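Local coordinates for protein alpha-1,2-mannosyltransferase (Ktr4), putative (Neosartorya fumigata, PDB 7BOP) that is a putative fungal mannosyltransferase of the GT-A glycosyltransferase clan that binds guanosine-5'-diphosphate and a manganese ion, at residues Tyr128-Glu140 with Gln169-Ala183. Numbering follows the deposited sequence.
Sequences YEQVPKEHWDPPE and QMCRWNSGMFYKHPA. With GDP (guanosine-5'-diphosphate), chain H; GOL (glycerol), chain M.
Q169 lies across one face of the W136 indole: its CB stands 3.8 Å from the centroid of the six-membered ring and 12° off the normal, the geometry of a CH-pi contact. Beyond CG the chain is extended, and the amide then turns so that NE2 donates to W136 O at 2.9 Å, reaching that oxygen from above the carbonyl plane. One residue thus holds both the ring and the backbone of W136. A water accepts from W136 NE1 in the indole plane and donates to Q169 OE1, tying the two side chains a second time.

At the other end, H181 NE2 gives Q130 O a nearly straight bond (2.8 Å, 175°) lying in the imidazole plane. With CG anti to the backbone N (chi1 -162°), the ring swings round so that NE2 meets this carbonyl; A183 N donates to its ND1, which helps fix its rotation. Between these ends W173 receives V131 CG2 over one face and H135 O at its edge, while one water accepts from W173 NE1 (2.9 Å), donates to M177 O and bonds to H135 ND1.

In the GT-A fold, this joins the end of parallel strand 126-130 to helix 165-177 beside the nucleotide. W136 CZ2 comes within 3.5 Å of GDP O6, and M170 CG within 3.3 Å of GDP O4'.

Farther out, P139 CD sits 3.8 Å above the centre of the R172 guanidinium, whose NE forms a salt bridge with D304. F105 meets the H181 ring edge-to-face, and backbone hydrogen bonds pair E129 with F104 and V131 with N106, continuing the parallel pairing of strands 126-130 and 102-106.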
loop_
_atom_site.group_PDB
_atom_site.type_symbol
_atom_site.label_atom_id
_atom_site.label_comp_id
_atom_site.label_asym_id
_atom_site.label_seq_id
_atom_site.Cartn_x
_atom_site.Cartn_y
_atom_site.Cartn_z
ATOM N N TYR A 128 -14.061 -11.126 -11.249
ATOM C CA TYR A 128 -14.108 -11.891 -10.007
ATOM C C TYR A 128 -13.154 -13.056 -10.140
ATOM O O TYR A 128 -13.401 -13.971 -10.920
ATOM C CB TYR A 128 -15.542 -12.348 -9.738
ATOM C CG TYR A 128 -16.486 -11.175 -9.701
ATOM C CD1 TYR A 128 -16.631 -10.410 -8.539
ATOM C CD2 TYR A 128 -17.193 -10.785 -10.843
ATOM C CE1 TYR A 128 -17.469 -9.303 -8.512
ATOM C CE2 TYR A 128 -18.034 -9.679 -10.826
ATOM C CZ TYR A 128 -18.172 -8.941 -9.658
ATOM O OH TYR A 128 -19.008 -7.854 -9.629
ATOM N N GLU A 129 -12.039 -12.990 -9.414
ATOM C CA GLU A 129 -10.936 -13.928 -9.588
ATOM C C GLU A 129 -10.658 -14.680 -8.302
ATOM O O GLU A 129 -10.829 -14.144 -7.195
ATOM C CB GLU A 129 -9.665 -13.190 -10.005
ATOM C CG GLU A 129 -9.784 -12.414 -11.300
ATOM C CD GLU A 129 -9.932 -13.294 -12.524
ATOM O OE1 GLU A 129 -9.492 -14.458 -12.509
ATOM O OE2 GLU A 129 -10.465 -12.788 -13.523
ATOM N N GLN A 130 -10.223 -15.926 -8.451
ATOM C CA GLN A 130 -9.806 -16.723 -7.320
ATOM C C GLN A 130 -8.297 -16.795 -7.314
ATOM O O GLN A 130 -7.675 -16.922 -8.370
ATOM C CB GLN A 130 -10.403 -18.126 -7.377
ATOM C CG GLN A 130 -10.335 -18.841 -6.039
ATOM C CD GLN A 130 -11.044 -20.182 -6.044
ATOM O OE1 GLN A 130 -11.411 -20.689 -7.096
ATOM N NE2 GLN A 130 -11.231 -20.763 -4.860
ATOM N N VAL A 131 -7.710 -16.718 -6.125
ATOM C CA VAL A 131 -6.266 -16.871 -5.983
ATOM C C VAL A 131 -5.932 -18.360 -6.120
ATOM O O VAL A 131 -6.519 -19.161 -5.422
ATOM C CB VAL A 131 -5.775 -16.365 -4.608
ATOM C CG1 VAL A 131 -4.280 -16.628 -4.444
ATOM C CG2 VAL A 131 -6.086 -14.875 -4.454
ATOM N N PRO A 132 -4.989 -18.731 -7.009
ATOM C CA PRO A 132 -4.648 -20.167 -7.104
ATOM C C PRO A 132 -4.027 -20.709 -5.809
ATOM O O PRO A 132 -3.329 -19.971 -5.108
ATOM C CB PRO A 132 -3.630 -20.239 -8.258
ATOM C CG PRO A 132 -3.548 -18.881 -8.858
ATOM C CD PRO A 132 -4.218 -17.896 -7.947
ATOM N N LYS A 133 -4.273 -21.987 -5.516
ATOM C CA LYS A 133 -3.744 -22.657 -4.319
ATOM C C LYS A 133 -2.242 -22.451 -4.164
ATOM O O LYS A 133 -1.759 -22.174 -3.066
ATOM C CB LYS A 133 -4.040 -24.173 -4.332
ATOM C CG LYS A 133 -5.463 -24.562 -3.931
ATOM C CD LYS A 133 -6.403 -24.738 -5.129
ATOM C CE LYS A 133 -7.858 -24.915 -4.707
ATOM N NZ LYS A 133 -8.512 -23.624 -4.336
ATOM N N GLU A 134 -1.511 -22.572 -5.265
ATOM C CA GLU A 134 -0.053 -22.376 -5.253
ATOM C C GLU A 134 0.411 -20.944 -4.901
ATOM O O GLU A 134 1.570 -20.747 -4.540
ATOM C CB GLU A 134 0.585 -22.843 -6.580
ATOM C CG GLU A 134 0.249 -22.013 -7.822
ATOM C CD GLU A 134 -0.869 -22.589 -8.693
ATOM O OE1 GLU A 134 -1.797 -23.256 -8.158
ATOM O OE2 GLU A 134 -0.822 -22.344 -9.926
ATOM N N HIS A 135 -0.480 -19.956 -5.030
ATOM C CA HIS A 135 -0.207 -18.572 -4.620
ATOM C C HIS A 135 -0.719 -18.222 -3.223
ATOM O O HIS A 135 -0.501 -17.101 -2.765
ATOM C CB HIS A 135 -0.834 -17.590 -5.614
ATOM C CG HIS A 135 -0.200 -17.601 -6.965
ATOM N ND1 HIS A 135 -0.730 -16.913 -8.034
ATOM C CD2 HIS A 135 0.916 -18.214 -7.425
ATOM C CE1 HIS A 135 0.038 -17.093 -9.093
ATOM N NE2 HIS A 135 1.040 -17.883 -8.752
ATOM N N TRP A 136 -1.411 -19.153 -2.568
ATOM C CA TRP A 136 -2.057 -18.919 -1.273
ATOM C C TRP A 136 -1.569 -19.858 -0.181
ATOM O O TRP A 136 -1.295 -19.407 0.931
ATOM C CB TRP A 136 -3.576 -19.069 -1.395
ATOM C CG TRP A 136 -4.328 -18.583 -0.189
ATOM C CD1 TRP A 136 -4.999 -19.339 0.725
ATOM C CD2 TRP A 136 -4.480 -17.219 0.226
ATOM N NE1 TRP A 136 -5.565 -18.530 1.687
ATOM C CE2 TRP A 136 -5.261 -17.224 1.402
ATOM C CE3 TRP A 136 -4.034 -15.993 -0.286
ATOM C CZ2 TRP A 136 -5.604 -16.048 2.081
ATOM C CZ3 TRP A 136 -4.379 -14.819 0.388
ATOM C CH2 TRP A 136 -5.154 -14.861 1.565
ATOM N N ASP A 137 -1.512 -21.161 -0.475
ATOM C CA ASP A 137 -1.022 -22.151 0.498
ATOM C C ASP A 137 0.416 -21.846 0.894
ATOM O O ASP A 137 1.199 -21.406 0.052
ATOM C CB ASP A 137 -1.072 -23.580 -0.068
ATOM C CG ASP A 137 -2.493 -24.101 -0.272
ATOM O OD1 ASP A 137 -3.469 -23.463 0.170
ATOM O OD2 ASP A 137 -2.624 -25.168 -0.899
ATOM N N PRO A 138 0.781 -22.087 2.167
ATOM C CA PRO A 138 2.186 -21.896 2.512
ATOM C C PRO A 138 3.070 -22.815 1.671
ATOM O O PRO A 138 2.650 -23.925 1.372
ATOM C CB PRO A 138 2.249 -22.293 3.992
ATOM C CG PRO A 138 0.858 -22.118 4.501
ATOM C CD PRO A 138 -0.039 -22.438 3.344
ATOM N N PRO A 139 4.261 -22.357 1.267
ATOM C CA PRO A 139 5.122 -23.235 0.471
ATOM C C PRO A 139 5.605 -24.476 1.238
ATOM O O PRO A 139 5.628 -24.484 2.481
ATOM C CB PRO A 139 6.300 -22.342 0.078
ATOM C CG PRO A 139 6.259 -21.171 0.984
ATOM C CD PRO A 139 4.895 -21.067 1.587
ATOM N N GLU A 140 5.993 -25.500 0.479
ATOM C CA GLU A 140 6.358 -26.826 1.021
ATOM C C GLU A 140 7.412 -26.786 2.128
ATOM O O GLU A 140 7.371 -27.592 3.054
ATOM C CB GLU A 140 6.854 -27.746 -0.112
ATOM C CG GLU A 140 8.204 -27.331 -0.709
ATOM C CD GLU A 140 8.543 -27.999 -2.035
ATOM O OE1 GLU A 140 7.666 -28.643 -2.657
ATOM O OE2 GLU A 140 9.711 -27.867 -2.463
ATOM N N GLN A 169 -0.781 -15.403 5.048
ATOM C CA GLN A 169 -0.998 -15.741 3.633
ATOM C C GLN A 169 -1.325 -14.492 2.804
ATOM O O GLN A 169 -0.834 -14.333 1.690
ATOM C CB GLN A 169 -2.106 -16.784 3.494
ATOM C CG GLN A 169 -1.724 -18.132 4.081
ATOM C CD GLN A 169 -2.902 -19.080 4.128
ATOM O OE1 GLN A 169 -3.759 -18.962 4.996
ATOM N NE2 GLN A 169 -2.961 -20.015 3.183
ATOM N N MET A 170 -2.135 -13.604 3.375
ATOM C CA MET A 170 -2.452 -12.319 2.756
ATOM C C MET A 170 -1.205 -11.458 2.559
ATOM O O MET A 170 -1.007 -10.899 1.485
ATOM C CB MET A 170 -3.521 -11.586 3.576
ATOM C CG MET A 170 -3.859 -10.199 3.064
ATOM S SD MET A 170 -2.713 -8.932 3.645
ATOM C CE MET A 170 -3.072 -8.937 5.401
ATOM N N CYS A 171 -0.364 -11.362 3.582
ATOM C CA CYS A 171 0.864 -10.569 3.487
ATOM C C CYS A 171 1.798 -11.094 2.401
ATOM O O CYS A 171 2.370 -10.325 1.626
ATOM C CB CYS A 171 1.601 -10.540 4.828
ATOM S SG CYS A 171 0.758 -9.565 6.103
ATOM N N ARG A 172 1.953 -12.407 2.361
ATOM C CA ARG A 172 2.755 -13.065 1.329
ATOM C C ARG A 172 2.163 -12.837 -0.069
ATOM O O ARG A 172 2.898 -12.523 -1.015
ATOM C CB ARG A 172 2.868 -14.556 1.629
ATOM C CG ARG A 172 3.631 -15.348 0.588
ATOM C CD ARG A 172 3.851 -16.769 1.051
ATOM N NE ARG A 172 4.646 -17.493 0.067
ATOM C CZ ARG A 172 4.169 -18.256 -0.918
ATOM N NH1 ARG A 172 2.860 -18.469 -1.088
ATOM N NH2 ARG A 172 5.029 -18.835 -1.747
ATOM N N TRP A 173 0.842 -12.940 -0.181
ATOM C CA TRP A 173 0.166 -12.731 -1.464
ATOM C C TRP A 173 0.371 -11.310 -2.001
ATOM O O TRP A 173 0.734 -11.125 -3.168
ATOM C CB TRP A 173 -1.322 -13.044 -1.374
ATOM C CG TRP A 173 -1.980 -13.021 -2.731
ATOM C CD1 TRP A 173 -1.936 -14.008 -3.672
ATOM C CD2 TRP A 173 -2.742 -11.956 -3.305
ATOM N NE1 TRP A 173 -2.625 -13.630 -4.794
ATOM C CE2 TRP A 173 -3.133 -12.376 -4.601
ATOM C CE3 TRP A 173 -3.130 -10.688 -2.858
ATOM C CZ2 TRP A 173 -3.908 -11.583 -5.442
ATOM C CZ3 TRP A 173 -3.902 -9.894 -3.696
ATOM C CH2 TRP A 173 -4.288 -10.352 -4.980
ATOM N N ASN A 174 0.161 -10.315 -1.141
ATOM C CA ASN A 174 0.434 -8.918 -1.507
ATOM C C ASN A 174 1.919 -8.653 -1.772
ATOM O O ASN A 174 2.243 -7.827 -2.618
ATOM C CB ASN A 174 -0.101 -7.962 -0.438
ATOM C CG ASN A 174 -1.612 -7.815 -0.493
ATOM O OD1 ASN A 174 -2.188 -7.641 -1.555
ATOM N ND2 ASN A 174 -2.250 -7.862 0.659
ATOM N N SER A 175 2.810 -9.354 -1.065
ATOM C CA SER A 175 4.249 -9.156 -1.235
ATOM C C SER A 175 4.819 -9.701 -2.545
ATOM O O SER A 175 5.701 -9.077 -3.132
ATOM C CB SER A 175 5.027 -9.776 -0.075
ATOM O OG SER A 175 4.717 -9.141 1.162
ATOM N N GLY A 176 4.357 -10.873 -2.970
ATOM C CA GLY A 176 4.977 -11.571 -4.098
ATOM C C GLY A 176 4.105 -12.244 -5.138
ATOM O O GLY A 176 4.630 -12.693 -6.158
ATOM N N MET A 177 2.797 -12.333 -4.897
ATOM C CA MET A 177 1.926 -13.160 -5.733
ATOM C C MET A 177 0.897 -12.406 -6.565
ATOM O O MET A 177 0.585 -12.856 -7.671
ATOM C CB MET A 177 1.211 -14.206 -4.874
ATOM C CG MET A 177 2.140 -15.136 -4.100
ATOM S SD MET A 177 3.277 -16.027 -5.179
ATOM C CE MET A 177 4.239 -16.934 -3.987
ATOM N N PHE A 178 0.368 -11.283 -6.074
ATOM C CA PHE A 178 -0.700 -10.574 -6.803
ATOM C C PHE A 178 -0.284 -10.206 -8.228
ATOM O O PHE A 178 -1.071 -10.367 -9.162
ATOM C CB PHE A 178 -1.243 -9.357 -6.028
ATOM C CG PHE A 178 -0.411 -8.100 -6.145
ATOM C CD1 PHE A 178 0.747 -7.930 -5.382
ATOM C CD2 PHE A 178 -0.807 -7.068 -6.989
ATOM C CE1 PHE A 178 1.492 -6.759 -5.474
ATOM C CE2 PHE A 178 -0.060 -5.904 -7.096
ATOM C CZ PHE A 178 1.093 -5.745 -6.329
ATOM N N TYR A 179 0.963 -9.764 -8.386
ATOM C CA TYR A 179 1.496 -9.383 -9.689
ATOM C C TYR A 179 1.818 -10.566 -10.629
ATOM O O TYR A 179 2.198 -10.339 -11.774
ATOM C CB TYR A 179 2.719 -8.474 -9.549
ATOM C CG TYR A 179 3.882 -9.026 -8.745
ATOM C CD1 TYR A 179 4.884 -9.781 -9.350
ATOM C CD2 TYR A 179 4.007 -8.735 -7.380
ATOM C CE1 TYR A 179 5.957 -10.260 -8.616
ATOM C CE2 TYR A 179 5.078 -9.203 -6.636
ATOM C CZ TYR A 179 6.054 -9.958 -7.253
ATOM O OH TYR A 179 7.115 -10.423 -6.510
ATOM N N LYS A 180 1.693 -11.794 -10.127
ATOM C CA LYS A 180 1.807 -13.017 -10.918
ATOM C C LYS A 180 0.457 -13.642 -11.252
ATOM O O LYS A 180 0.421 -14.673 -11.910
ATOM C CB LYS A 180 2.642 -14.053 -10.158
ATOM C CG LYS A 180 4.075 -13.631 -9.907
ATOM C CD LYS A 180 4.828 -14.755 -9.217
ATOM C CE LYS A 180 6.275 -14.386 -8.955
ATOM N NZ LYS A 180 6.516 -14.035 -7.524
ATOM N N HIS A 181 -0.649 -13.049 -10.802
ATOM C CA HIS A 181 -1.963 -13.615 -11.088
ATOM C C HIS A 181 -2.279 -13.460 -12.589
ATOM O O HIS A 181 -2.052 -12.383 -13.152
ATOM C CB HIS A 181 -3.056 -12.962 -10.253
ATOM C CG HIS A 181 -4.311 -13.772 -10.195
ATOM N ND1 HIS A 181 -5.184 -13.847 -11.254
ATOM C CD2 HIS A 181 -4.832 -14.556 -9.226
ATOM C CE1 HIS A 181 -6.198 -14.633 -10.942
ATOM N NE2 HIS A 181 -6.010 -15.074 -9.711
ATOM N N PRO A 182 -2.781 -14.531 -13.244
ATOM C CA PRO A 182 -3.062 -14.455 -14.699
ATOM C C PRO A 182 -3.981 -13.304 -15.146
ATOM O O PRO A 182 -3.741 -12.680 -16.168
ATOM C CB PRO A 182 -3.727 -15.812 -14.995
ATOM C CG PRO A 182 -3.133 -16.736 -13.988
ATOM C CD PRO A 182 -2.935 -15.912 -12.735
ATOM N N ALA A 183 -5.041 -13.065 -14.391
ATOM C CA ALA A 183 -5.933 -11.908 -14.569
ATOM C C ALA A 183 -5.261 -10.545 -14.768
ATOM O O ALA A 183 -5.832 -9.681 -15.451
ATOM C CB ALA A 183 -6.925 -11.829 -13.423
HETATM P PB GDP H . -5.460 -4.864 8.118
HETATM O O1B GDP H . -6.189 -4.840 9.431
HETATM O O2B GDP H . -5.929 -3.797 7.114
HETATM O O3B GDP H . -3.951 -4.986 8.204
HETATM O O3A GDP H . -5.932 -6.308 7.537
HETATM P PA GDP H . -7.303 -6.604 6.721
HETATM O O1A GDP H . -8.132 -7.621 7.469
HETATM O O2A GDP H . -7.904 -5.253 6.271
HETATM O "O5'" GDP H . -6.626 -7.388 5.490
HETATM C "C5'" GDP H . -5.909 -6.689 4.472
HETATM C "C4'" GDP H . -6.584 -6.898 3.119
HETATM O "O4'" GDP H . -6.543 -8.288 2.783
HETATM C "C3'" GDP H . -8.061 -6.532 3.088
HETATM O "O3'" GDP H . -8.366 -6.090 1.756
HETATM C "C2'" GDP H . -8.782 -7.824 3.439
HETATM O "O2'" GDP H . -10.091 -7.881 2.873
HETATM C "C1'" GDP H . -7.849 -8.868 2.834
HETATM N N9 GDP H . -7.718 -10.176 3.522
HETATM C C8 GDP H . -7.103 -10.468 4.702
HETATM N N7 GDP H . -7.156 -11.800 4.942
HETATM C C5 GDP H . -7.798 -12.378 3.907
HETATM C C6 GDP H . -8.199 -13.745 3.513
HETATM O O6 GDP H . -7.927 -14.694 4.266
HETATM N N1 GDP H . -8.849 -13.925 2.344
HETATM C C2 GDP H . -9.137 -12.889 1.515
HETATM N N2 GDP H . -9.797 -13.104 0.349
HETATM N N3 GDP H . -8.807 -11.609 1.823
HETATM C C4 GDP H . -8.149 -11.308 2.971
HETATM C C1 GOL M . -9.874 -10.467 -15.429
HETATM O O1 GOL M . -9.532 -11.812 -15.780
HETATM C C2 GOL M . -9.049 -9.450 -16.218
HETATM O O2 GOL M . -8.021 -10.102 -16.961
HETATM C C3 GOL M . -9.942 -8.671 -17.170
HETATM O O3 GOL M . -9.153 -7.866 -18.048
HETATM O O HOH W 1 -1.950 -14.521 -7.443
HETATM O O HOH W 2 0.232 -16.418 0.071
HETATM O O HOH W 3 -6.530 -19.338 4.185
HETATM O O HOH W 4 -4.526 -22.346 2.582
#